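Side-chain contacts in AxyAgu115A (Amphibacillus xylanus NBRC 15112, PDB 6NPS), which acts as a family GH115 alpha-glucuronidase, a hydrolase that probably releases glucuronic acid side groups from arabinoglucuronoxylan: residues Asp119-Ile124 / His293-Ile298; Glu421-Ser426 / Val571-Val576; Leu689-Glu694 / Asn698-Thr703; Thr916-Ile921 / Val945-Gly950. The protein carries 3 engineered substitutions. All blocks are in the same frame, centred on the assembly; numbering follows the deposited sequence.

Contact 1. Residues Asp119-Ile124 / His293-Ile298; sequences DKRGTI and HFENII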
# COMPACT_ATOMS: atom_id res chain seq x y z
N ASP A 119 62.90 -13.77 -8.03
CA ASP A 119 62.91 -12.41 -7.49
C ASP A 119 62.27 -12.53 -6.11
O ASP A 119 61.91 -13.62 -5.68
CB ASP A 119 62.18 -11.43 -8.43
CG ASP A 119 60.72 -11.92 -8.81
OD1 ASP A 119 60.08 -12.65 -8.01
OD2 ASP A 119 60.20 -11.57 -9.91
N LYS A 120 62.10 -11.40 -5.41
CA LYS A 120 61.60 -11.47 -4.04
C LYS A 120 60.24 -12.17 -3.96
O LYS A 120 60.05 -13.10 -3.15
CB LYS A 120 61.51 -10.07 -3.45
CG LYS A 120 60.67 -10.03 -2.20
CD LYS A 120 61.02 -8.84 -1.32
CE LYS A 120 60.96 -7.56 -2.08
NZ LYS A 120 61.41 -6.40 -1.25
N ARG A 121 59.27 -11.74 -4.78
CA ARG A 121 57.94 -12.31 -4.65
C ARG A 121 57.89 -13.77 -5.10
O ARG A 121 57.12 -14.56 -4.54
CB ARG A 121 56.92 -11.44 -5.42
CG ARG A 121 56.43 -10.17 -4.66
CD ARG A 121 55.32 -9.43 -5.47
NE ARG A 121 55.83 -8.91 -6.74
CZ ARG A 121 56.54 -7.79 -6.84
NH1 ARG A 121 56.79 -7.07 -5.74
NH2 ARG A 121 56.99 -7.38 -8.02
N GLY A 122 58.69 -14.15 -6.11
CA GLY A 122 58.83 -15.55 -6.47
C GLY A 122 59.30 -16.41 -5.31
O GLY A 122 58.81 -17.52 -5.11
N THR A 123 60.28 -15.92 -4.54
CA THR A 123 60.71 -16.68 -3.37
C THR A 123 59.59 -16.79 -2.37
O THR A 123 59.35 -17.87 -1.80
CB THR A 123 61.94 -16.02 -2.72
OG1 THR A 123 62.91 -15.70 -3.73
CG2 THR A 123 62.60 -16.94 -1.69
N ILE A 124 58.85 -15.70 -2.17
CA ILE A 124 57.77 -15.70 -1.19
C ILE A 124 56.70 -16.69 -1.58
O ILE A 124 56.17 -17.42 -0.72
CB ILE A 124 57.21 -14.28 -1.03
CG1 ILE A 124 58.27 -13.44 -0.30
CG2 ILE A 124 55.85 -14.33 -0.33
CD1 ILE A 124 57.94 -11.90 -0.18
N HIS A 293 60.44 6.26 -3.99
CA HIS A 293 61.48 5.24 -4.10
C HIS A 293 61.04 3.87 -3.59
O HIS A 293 61.82 2.90 -3.68
CB HIS A 293 62.74 5.69 -3.35
CG HIS A 293 62.52 5.92 -1.89
ND1 HIS A 293 61.74 6.96 -1.41
CD2 HIS A 293 62.98 5.27 -0.80
CE1 HIS A 293 61.74 6.93 -0.09
NE2 HIS A 293 62.49 5.91 0.30
N PHE A 294 59.83 3.76 -3.06
CA PHE A 294 59.26 2.47 -2.69
C PHE A 294 58.60 1.84 -3.91
O PHE A 294 58.42 2.48 -4.94
CB PHE A 294 58.26 2.65 -1.55
CG PHE A 294 58.86 3.22 -0.31
CD1 PHE A 294 59.70 2.46 0.48
CD2 PHE A 294 58.57 4.52 0.08
CE1 PHE A 294 60.26 2.98 1.63
CE2 PHE A 294 59.11 5.04 1.23
CZ PHE A 294 59.98 4.27 2.01
N GLU A 295 58.23 0.56 -3.79
CA GLU A 295 57.65 -0.14 -4.93
C GLU A 295 56.15 0.15 -5.00
O GLU A 295 55.39 -0.23 -4.10
CB GLU A 295 57.92 -1.65 -4.83
CG GLU A 295 57.70 -2.38 -6.14
CD GLU A 295 58.07 -3.88 -6.12
OE1 GLU A 295 58.36 -4.44 -5.03
OE2 GLU A 295 58.07 -4.49 -7.22
N ASN A 296 55.72 0.82 -6.06
CA ASN A 296 54.31 1.21 -6.15
C ASN A 296 53.97 1.45 -7.62
O ASN A 296 54.84 1.44 -8.49
CB ASN A 296 54.03 2.46 -5.29
CG ASN A 296 55.09 3.53 -5.46
OD1 ASN A 296 55.44 3.89 -6.60
ND2 ASN A 296 55.64 4.01 -4.33
N ILE A 297 52.69 1.60 -7.89
CA ILE A 297 52.22 2.07 -9.18
C ILE A 297 51.65 3.46 -8.94
O ILE A 297 50.86 3.66 -8.01
CB ILE A 297 51.17 1.11 -9.77
CG1 ILE A 297 51.83 -0.25 -10.07
CG2 ILE A 297 50.51 1.71 -11.03
CD1 ILE A 297 50.80 -1.30 -10.51
N ILE A 298 52.14 4.43 -9.70
CA ILE A 298 51.71 5.81 -9.53
C ILE A 298 50.42 6.03 -10.30
O ILE A 298 50.36 5.81 -11.52
CB ILE A 298 52.79 6.79 -10.02
CG1 ILE A 298 54.12 6.54 -9.29
CG2 ILE A 298 52.29 8.24 -9.86
CD1 ILE A 298 55.27 7.42 -9.82
O HOH W 1 60.07 -3.93 -2.91
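Arg-121 and Glu-295 form an end-on salt bridge, the guanidinium presenting its NH1 and NH2 end to the carboxylate. Two N-H hydrogen bonds carry it: Arg-121 NH1 lies 3.1 Å from Glu-295 OE1, and Arg-121 NH2 lies 3.2 Å from Glu-295 OE2. Both oxygens lie close to the guanidinium plane, but the carboxylate is turned by 48° against it, so OE1 is approached from above its own plane and OE2 on its syn side, still tilted. The Arg-121 chain bends at its third torsion (chi3 -64°), which swings the guanidinium round so that its end, rather than its NE edge, faces Glu-295. Glu-295 instead runs out straight and spans the distance with its full length. NE forms a salt bridge with Glu-95, and NH1 also donates to Gly-239 O, which limits rotation of the group; arginine suits a place with so many acceptors. Water 1 bridges Glu-295 OE1 and Lys-120 NZ, which also donates to Asp-236 O and Glu-237 O. Asp-119 OD1 caps the helix start by accepting from Gly-122 N. This surface bridge joins the first turn of helix 120-133, which packs on helix 30-47, to the loop between helix 277-291 and strand 298-300, backbone-bonded to strand 241-242.

Contact 2. Residues Glu421-Ser426 / Val571-Val576; sequences EWINSS and VYYPTV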
# COMPACT_ATOMS: atom_id res chain seq x y z
N GLU A 421 27.41 -3.87 1.32
CA GLU A 421 28.64 -3.77 2.11
C GLU A 421 28.64 -4.64 3.35
O GLU A 421 29.55 -4.48 4.17
CB GLU A 421 28.88 -2.31 2.58
CG GLU A 421 28.65 -1.19 1.58
CD GLU A 421 28.96 0.19 2.17
OE1 GLU A 421 30.10 0.40 2.65
OE2 GLU A 421 28.06 1.06 2.18
N TRP A 422 27.65 -5.51 3.56
CA TRP A 422 27.54 -6.18 4.85
C TRP A 422 28.21 -7.57 4.81
O TRP A 422 29.19 -7.83 5.52
CB TRP A 422 26.05 -6.28 5.22
CG TRP A 422 25.77 -7.03 6.48
CD1 TRP A 422 26.36 -6.83 7.69
CD2 TRP A 422 24.82 -8.07 6.64
NE1 TRP A 422 25.83 -7.70 8.61
CE2 TRP A 422 24.89 -8.48 8.00
CE3 TRP A 422 23.94 -8.72 5.78
CZ2 TRP A 422 24.09 -9.51 8.51
CZ3 TRP A 422 23.14 -9.76 6.28
CH2 TRP A 422 23.23 -10.14 7.64
N ILE A 423 27.65 -8.47 4.02
CA ILE A 423 28.15 -9.83 3.85
C ILE A 423 28.25 -10.09 2.36
O ILE A 423 27.41 -9.60 1.59
CB ILE A 423 27.21 -10.86 4.53
CG1 ILE A 423 27.21 -10.71 6.03
CG2 ILE A 423 27.68 -12.28 4.30
CD1 ILE A 423 26.36 -11.80 6.68
N ASN A 424 29.25 -10.87 1.95
CA ASN A 424 29.41 -11.32 0.55
C ASN A 424 28.07 -11.65 -0.10
O ASN A 424 27.28 -12.43 0.44
CB ASN A 424 30.32 -12.57 0.51
CG ASN A 424 30.47 -13.18 -0.89
OD1 ASN A 424 30.55 -12.46 -1.88
ND2 ASN A 424 30.53 -14.51 -0.97
N SER A 425 27.84 -11.07 -1.29
CA SER A 425 26.69 -11.42 -2.12
C SER A 425 27.11 -11.65 -3.57
O SER A 425 26.28 -11.55 -4.48
CB SER A 425 25.60 -10.32 -2.04
OG SER A 425 26.18 -9.06 -2.37
N SER A 426 28.40 -11.93 -3.81
CA SER A 426 28.93 -12.25 -5.13
C SER A 426 29.00 -13.76 -5.36
O SER A 426 29.09 -14.57 -4.44
CB SER A 426 30.31 -11.62 -5.33
OG SER A 426 30.24 -10.21 -5.06
N VAL A 571 31.59 -20.06 6.84
CA VAL A 571 30.43 -20.73 6.26
C VAL A 571 29.16 -20.32 7.00
O VAL A 571 28.19 -19.83 6.40
CB VAL A 571 30.63 -22.26 6.28
CG1 VAL A 571 29.39 -22.95 5.69
CG2 VAL A 571 31.90 -22.63 5.52
N TYR A 572 29.14 -20.51 8.32
CA TYR A 572 27.89 -20.35 9.05
C TYR A 572 27.41 -18.90 9.05
O TYR A 572 26.25 -18.62 8.75
CB TYR A 572 28.08 -20.87 10.49
CG TYR A 572 26.79 -20.90 11.30
CD1 TYR A 572 25.92 -22.00 11.22
CD2 TYR A 572 26.47 -19.85 12.15
CE1 TYR A 572 24.74 -22.02 11.98
CE2 TYR A 572 25.30 -19.85 12.91
CZ TYR A 572 24.46 -20.94 12.82
OH TYR A 572 23.31 -20.95 13.57
N TYR A 573 28.29 -17.95 9.41
CA TYR A 573 27.85 -16.56 9.48
C TYR A 573 27.40 -16.01 8.12
O TYR A 573 26.29 -15.46 8.04
CB TYR A 573 28.97 -15.72 10.13
CG TYR A 573 28.69 -14.24 10.06
CD1 TYR A 573 27.67 -13.68 10.80
CD2 TYR A 573 29.44 -13.40 9.24
CE1 TYR A 573 27.39 -12.31 10.74
CE2 TYR A 573 29.19 -12.04 9.17
CZ TYR A 573 28.14 -11.51 9.91
OH TYR A 573 27.86 -10.18 9.83
N PRO A 574 28.19 -16.09 7.03
CA PRO A 574 27.67 -15.67 5.70
C PRO A 574 26.36 -16.36 5.30
O PRO A 574 25.49 -15.72 4.69
CB PRO A 574 28.79 -16.07 4.72
CG PRO A 574 29.94 -16.35 5.53
CD PRO A 574 29.55 -16.64 6.94
N THR A 575 26.25 -17.68 5.50
CA THR A 575 25.03 -18.38 5.07
C THR A 575 23.82 -17.90 5.85
O THR A 575 22.83 -17.45 5.27
CB THR A 575 25.17 -19.90 5.26
OG1 THR A 575 26.27 -20.36 4.51
CG2 THR A 575 23.88 -20.64 4.79
N VAL A 576 23.91 -17.98 7.17
CA VAL A 576 22.75 -17.70 8.00
C VAL A 576 22.43 -16.23 7.96
O VAL A 576 21.26 -15.84 7.91
CB VAL A 576 23.00 -18.19 9.44
CG1 VAL A 576 21.85 -17.75 10.36
CG2 VAL A 576 23.18 -19.74 9.47
O HOH W 2 29.47 -8.84 8.13
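Ile-423 carries CG1 anti to its carbonyl carbon (chi1 -67°), which leaves CG2 anti to the backbone N, and the two branches part toward different neighbours on helix 564-596. Tyr-573, with CG anti to its own N (chi1 171°), turns one face of its ring to the end of the CG1 branch. Ile-423 CD1 comes down over that face, 4.0 Å from the centroid of Tyr-573 and displaced toward the hydroxyl-bearing rim, a CH-pi contact. The other branch, Ile-423 CG2, rests 3.7 Å from Pro-574 CA. A branched isoleucine suits the place because it fills two directions at once. Its longer branch touches both rings, CG1 over the centre of Trp-422 and CD1 over Tyr-573. The segment 421-426 belongs to the loop that follows strand 405-410 of the TIM-type barrel and leads into helix 428-440; here that loop docks on the long helix 564-596. Proline has no N-H to give to the preceding turn, and the helix kinks at Pro-574. Water 2 accepts from Tyr-573 OH at 2.7 Å and donates to Trp-422 O, tying the ring's polar end to the loop backbone. Beyond these, Tyr-573 stacks on Tyr-623 and Trp-422 on His-639. Asn-424 OD1 accepts from Ser-426 N at 2.9 Å in an Asx turn, while Asn-424 O receives Asn-578 ND2.

Contact 3. Residues Leu689-Glu694 / Asn698-Thr703; sequences LVDFLE and NQASFT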
# COMPACT_ATOMS: atom_id res chain seq x y z
N LEU A 689 -8.23 -23.78 -11.95
CA LEU A 689 -7.03 -24.42 -11.43
C LEU A 689 -6.41 -25.10 -12.64
O LEU A 689 -6.95 -26.09 -13.15
CB LEU A 689 -7.38 -25.42 -10.33
CG LEU A 689 -6.22 -26.14 -9.68
CD1 LEU A 689 -6.63 -26.57 -8.28
CD2 LEU A 689 -5.87 -27.35 -10.52
N VAL A 690 -5.26 -24.60 -13.10
CA VAL A 690 -4.82 -24.95 -14.44
C VAL A 690 -3.62 -25.90 -14.46
O VAL A 690 -3.07 -26.16 -15.52
CB VAL A 690 -4.54 -23.68 -15.27
CG1 VAL A 690 -5.81 -22.84 -15.35
CG2 VAL A 690 -3.35 -22.89 -14.69
N ASP A 691 -3.23 -26.45 -13.31
CA ASP A 691 -1.99 -27.23 -13.24
C ASP A 691 -2.02 -28.43 -14.19
O ASP A 691 -0.97 -28.82 -14.73
CB ASP A 691 -1.75 -27.72 -11.81
CG ASP A 691 -1.73 -26.56 -10.78
OD1 ASP A 691 -2.77 -25.87 -10.62
OD2 ASP A 691 -0.69 -26.38 -10.11
N PHE A 692 -3.20 -29.06 -14.40
CA PHE A 692 -3.23 -30.29 -15.21
C PHE A 692 -3.29 -29.99 -16.69
O PHE A 692 -3.37 -30.93 -17.49
CB PHE A 692 -4.43 -31.17 -14.80
CG PHE A 692 -4.40 -31.56 -13.35
CD1 PHE A 692 -3.59 -32.60 -12.91
CD2 PHE A 692 -5.13 -30.85 -12.40
CE1 PHE A 692 -3.54 -32.95 -11.55
CE2 PHE A 692 -5.07 -31.17 -11.05
CZ PHE A 692 -4.28 -32.23 -10.62
N LEU A 693 -3.21 -28.71 -17.08
CA LEU A 693 -3.03 -28.36 -18.48
C LEU A 693 -1.66 -28.79 -19.02
O LEU A 693 -1.46 -28.78 -20.23
CB LEU A 693 -3.25 -26.85 -18.67
CG LEU A 693 -4.72 -26.39 -18.56
CD1 LEU A 693 -4.85 -24.90 -18.77
CD2 LEU A 693 -5.66 -27.13 -19.55
N GLU A 694 -0.72 -29.19 -18.14
CA GLU A 694 0.48 -29.86 -18.65
C GLU A 694 0.36 -31.37 -18.47
O GLU A 694 0.12 -31.83 -17.35
CB GLU A 694 1.72 -29.34 -17.93
CG GLU A 694 1.74 -27.82 -18.02
CD GLU A 694 2.99 -27.10 -17.46
OE1 GLU A 694 3.49 -27.45 -16.37
OE2 GLU A 694 3.43 -26.13 -18.11
N ASN A 698 0.79 -34.31 -12.18
CA ASN A 698 -0.18 -35.17 -11.52
C ASN A 698 -0.49 -34.71 -10.10
O ASN A 698 -1.02 -35.50 -9.31
CB ASN A 698 0.31 -36.61 -11.54
CG ASN A 698 0.44 -37.15 -12.94
OD1 ASN A 698 -0.56 -37.36 -13.62
ND2 ASN A 698 1.66 -37.34 -13.39
N GLN A 699 -0.18 -33.46 -9.76
CA GLN A 699 -0.54 -32.96 -8.44
C GLN A 699 -0.85 -31.48 -8.52
O GLN A 699 -0.22 -30.75 -9.28
CB GLN A 699 0.58 -33.20 -7.41
CG GLN A 699 1.83 -32.38 -7.64
CD GLN A 699 3.02 -32.92 -6.85
OE1 GLN A 699 2.90 -33.89 -6.11
NE2 GLN A 699 4.18 -32.29 -7.03
N ALA A 700 -1.82 -31.05 -7.73
CA ALA A 700 -2.14 -29.63 -7.61
C ALA A 700 -2.83 -29.44 -6.26
O ALA A 700 -3.19 -30.42 -5.59
CB ALA A 700 -3.02 -29.14 -8.75
N SER A 701 -3.03 -28.18 -5.87
CA SER A 701 -3.69 -28.02 -4.59
C SER A 701 -4.37 -26.67 -4.49
O SER A 701 -4.05 -25.74 -5.24
CB SER A 701 -2.72 -28.21 -3.41
OG SER A 701 -1.64 -27.32 -3.44
N PHE A 702 -5.34 -26.59 -3.58
CA PHE A 702 -5.91 -25.31 -3.18
C PHE A 702 -5.99 -25.29 -1.67
O PHE A 702 -5.86 -26.32 -1.01
CB PHE A 702 -7.28 -25.08 -3.85
CG PHE A 702 -8.36 -26.06 -3.46
CD1 PHE A 702 -8.54 -27.26 -4.18
CD2 PHE A 702 -9.22 -25.77 -2.41
CE1 PHE A 702 -9.58 -28.14 -3.85
CE2 PHE A 702 -10.26 -26.64 -2.07
CZ PHE A 702 -10.45 -27.84 -2.78
N THR A 703 -6.22 -24.09 -1.10
CA THR A 703 -6.22 -23.93 0.34
C THR A 703 -7.55 -23.34 0.78
O THR A 703 -8.17 -22.56 0.05
CB THR A 703 -5.02 -23.06 0.77
OG1 THR A 703 -3.83 -23.71 0.33
CG2 THR A 703 -4.93 -22.87 2.29
O HOH W 3 -2.00 -25.96 -7.34
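Ala-700 CB is the point on which three side chains of 689-694 converge. Asp-691 comes nearest, its CG 3.5 Å from Ala-700 CB, with the carboxylate lying against the methyl by way of its carbon. Leu-689 adds CD2, 3.8 Å from Ala-700 CB, and Phe-692 adds CE2, 3.7 Å from that same methyl. On the other flank of CZ, Phe-692 CE1 has the backbone carbonyl carbon of Asn-698 at the ring edge, 3.8 Å away. Alanine fits here because its single methyl is met by three side chains. Phe-692 sets CG anti to its carbonyl carbon (chi1 -58°), which brings the ring's rim to Ala-700 CB and the Asn-698 carbonyl carbon. An alanine in place of Phe-692 is likely to open a gap at Ala-700 CB and beside that carbonyl carbon. Water 3 donates to Asp-691 OD2 and accepts from Ser-701 N, 2.9 Å away.

Farther out, backbone hydrogen bonds join Leu-689 to Val-771 and Phe-692 to Val-775, so strand 766-775 positions the short 3-10 turn around Phe-692, while another joins Ala-700 to Val-744 in strand 739-746. The contact thus closes a short turn between strands of two sheets. No direct hydrogen bond joins the two segments: their polar link runs through water, and it is the packing around one methyl that sets how they fit.

Contact 4. Residues Thr916-Ile921 / Val945-Gly950; sequences TTKTKI and VIYPDG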
# COMPACT_ATOMS: atom_id res chain seq x y z
N THR A 916 15.09 -7.42 -19.10
CA THR A 916 14.12 -8.02 -20.01
C THR A 916 13.95 -7.13 -21.23
O THR A 916 14.08 -5.90 -21.14
CB THR A 916 12.76 -8.28 -19.34
OG1 THR A 916 12.19 -7.04 -18.91
CG2 THR A 916 12.91 -9.18 -18.15
N THR A 917 13.75 -7.74 -22.38
CA THR A 917 13.49 -7.04 -23.63
C THR A 917 12.40 -7.80 -24.37
O THR A 917 12.29 -9.03 -24.24
CB THR A 917 14.79 -6.91 -24.46
OG1 THR A 917 14.53 -6.29 -25.73
CG2 THR A 917 15.39 -8.29 -24.71
N LYS A 918 11.56 -7.08 -25.12
CA LYS A 918 10.41 -7.65 -25.81
C LYS A 918 10.41 -7.23 -27.28
O LYS A 918 10.73 -6.08 -27.61
CB LYS A 918 9.07 -7.21 -25.20
CG LYS A 918 8.77 -7.81 -23.87
CD LYS A 918 7.42 -7.37 -23.34
CE LYS A 918 7.37 -7.50 -21.81
NZ LYS A 918 6.11 -6.95 -21.24
N THR A 919 10.01 -8.16 -28.14
CA THR A 919 9.87 -7.94 -29.57
C THR A 919 8.64 -8.71 -30.04
O THR A 919 8.28 -9.73 -29.45
CB THR A 919 11.16 -8.40 -30.31
OG1 THR A 919 11.08 -8.05 -31.70
CG2 THR A 919 11.35 -9.89 -30.20
N LYS A 920 7.98 -8.22 -31.07
CA LYS A 920 6.83 -8.93 -31.62
C LYS A 920 7.27 -9.84 -32.77
O LYS A 920 8.13 -9.47 -33.57
CB LYS A 920 5.75 -7.95 -32.10
CG LYS A 920 5.09 -7.15 -30.98
CD LYS A 920 3.86 -6.40 -31.50
CE LYS A 920 3.63 -5.08 -30.77
NZ LYS A 920 3.31 -5.25 -29.32
N ILE A 921 6.68 -11.04 -32.83
CA ILE A 921 6.96 -11.99 -33.90
C ILE A 921 5.63 -12.53 -34.41
O ILE A 921 4.61 -12.48 -33.73
CB ILE A 921 7.88 -13.15 -33.41
CG1 ILE A 921 7.20 -13.94 -32.28
CG2 ILE A 921 9.26 -12.59 -32.94
CD1 ILE A 921 7.87 -15.27 -31.88
N VAL A 945 10.22 -16.08 -22.87
CA VAL A 945 8.78 -16.21 -22.62
C VAL A 945 8.05 -15.76 -23.88
O VAL A 945 8.40 -14.72 -24.45
CB VAL A 945 8.36 -15.37 -21.41
CG1 VAL A 945 6.86 -15.50 -21.19
CG2 VAL A 945 9.15 -15.83 -20.17
N ILE A 946 7.03 -16.53 -24.30
CA ILE A 946 6.26 -16.23 -25.50
C ILE A 946 4.77 -16.25 -25.14
O ILE A 946 4.29 -17.19 -24.50
CB ILE A 946 6.55 -17.26 -26.63
CG1 ILE A 946 8.07 -17.33 -26.94
CG2 ILE A 946 5.74 -16.94 -27.89
CD1 ILE A 946 8.48 -18.59 -27.82
N TYR A 947 4.04 -15.23 -25.57
CA TYR A 947 2.63 -15.12 -25.20
C TYR A 947 1.94 -14.25 -26.24
O TYR A 947 2.60 -13.49 -26.94
CB TYR A 947 2.46 -14.53 -23.79
CG TYR A 947 3.19 -13.24 -23.52
CD1 TYR A 947 4.50 -13.25 -23.05
CD2 TYR A 947 2.58 -12.00 -23.72
CE1 TYR A 947 5.18 -12.07 -22.78
CE2 TYR A 947 3.26 -10.81 -23.46
CZ TYR A 947 4.55 -10.86 -22.98
OH TYR A 947 5.24 -9.70 -22.72
N PRO A 948 0.63 -14.40 -26.42
CA PRO A 948 -0.03 -13.68 -27.51
C PRO A 948 0.01 -12.18 -27.28
O PRO A 948 0.09 -11.69 -26.14
CB PRO A 948 -1.47 -14.24 -27.52
CG PRO A 948 -1.57 -15.25 -26.40
CD PRO A 948 -0.20 -15.48 -25.83
N ASP A 949 0.02 -11.43 -28.38
CA ASP A 949 0.01 -9.98 -28.33
C ASP A 949 -1.10 -9.47 -27.42
O ASP A 949 -2.27 -9.83 -27.59
CB ASP A 949 -0.17 -9.41 -29.74
CG ASP A 949 0.20 -7.95 -29.84
OD1 ASP A 949 -0.08 -7.33 -30.89
OD2 ASP A 949 0.78 -7.42 -28.87
N GLY A 950 -0.75 -8.61 -26.47
CA GLY A 950 -1.74 -7.98 -25.62
C GLY A 950 -2.11 -8.73 -24.36
O GLY A 950 -2.85 -8.18 -23.53
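In the C-terminal domain, a beta-rich unit of the galactose-binding-domain-like clan, strands 915-923 and 940-948 both pair antiparallel with strand 858-866, which runs between them. The side chains of this contact therefore reach across that middle strand rather than meeting as neighbours in backbone pairing. Lys-918 and Tyr-947 cross at about a right angle: the extended lysine passes over the phenol oxygen, with Lys-918 CD 3.3 Å and CE 3.2 Å from Tyr-947 OH, and its NZ likewise 3.2 Å from that oxygen. Tyr-947 has CG held between its backbone N and carbonyl carbon (chi1 51°), the crowded position, which sends the ring over Glu-861 of the middle strand and brings its hydroxyl to Lys-918. Lysine suits this exposed site, since its long, flexible chain can lay CD, CE and NZ alongside one oxygen. A glycerol, probably from the crystallisation liquor, lies about 3 Å from the Tyr-947 side chain.

The second pair is ionic. Lys-920 bends at its third and fourth torsions (chi4 -64°), folding its ammonium toward the end of the other strand, where it makes a salt bridge to Asp-949 whose hydrogen bond is weak; its stronger partner is Glu-861. The oblique approach of the two side chains brings OD2 of Asp-949, just past the strand, to the lysine amine. An asparagine in its place would probably lose the charge attraction and leave Lys-920 to rely on Glu-861 alone of these two acids. Between the paired groups, Lys-920 NZ stands 3.4 Å from Asp-949 OD2, while CD of the same lysine passes 4.1 Å from Asp-949 OD1.

How the contacts relate
From the N terminus the four contacts follow in series, none nesting in or crossing another. Contact 1 closes the longest loop, 168 residues, tying the N-terminal region's helix 120-133 to the barrel near strand 298-300. Contact 2 spans 144 residues, mostly helical, and joins a barrel loop to helix 564-596; its centre lies about 33 Å from that of contact 1. Contact 3 is local, with three residues between its segments, and links consecutive strands that belong to two different sheets. Contact 4 encloses 23 residues within the C-terminal domain. Contacts 3 and 4, centres about 26 Å apart, share one side of the chain's centre, opposite contact 1.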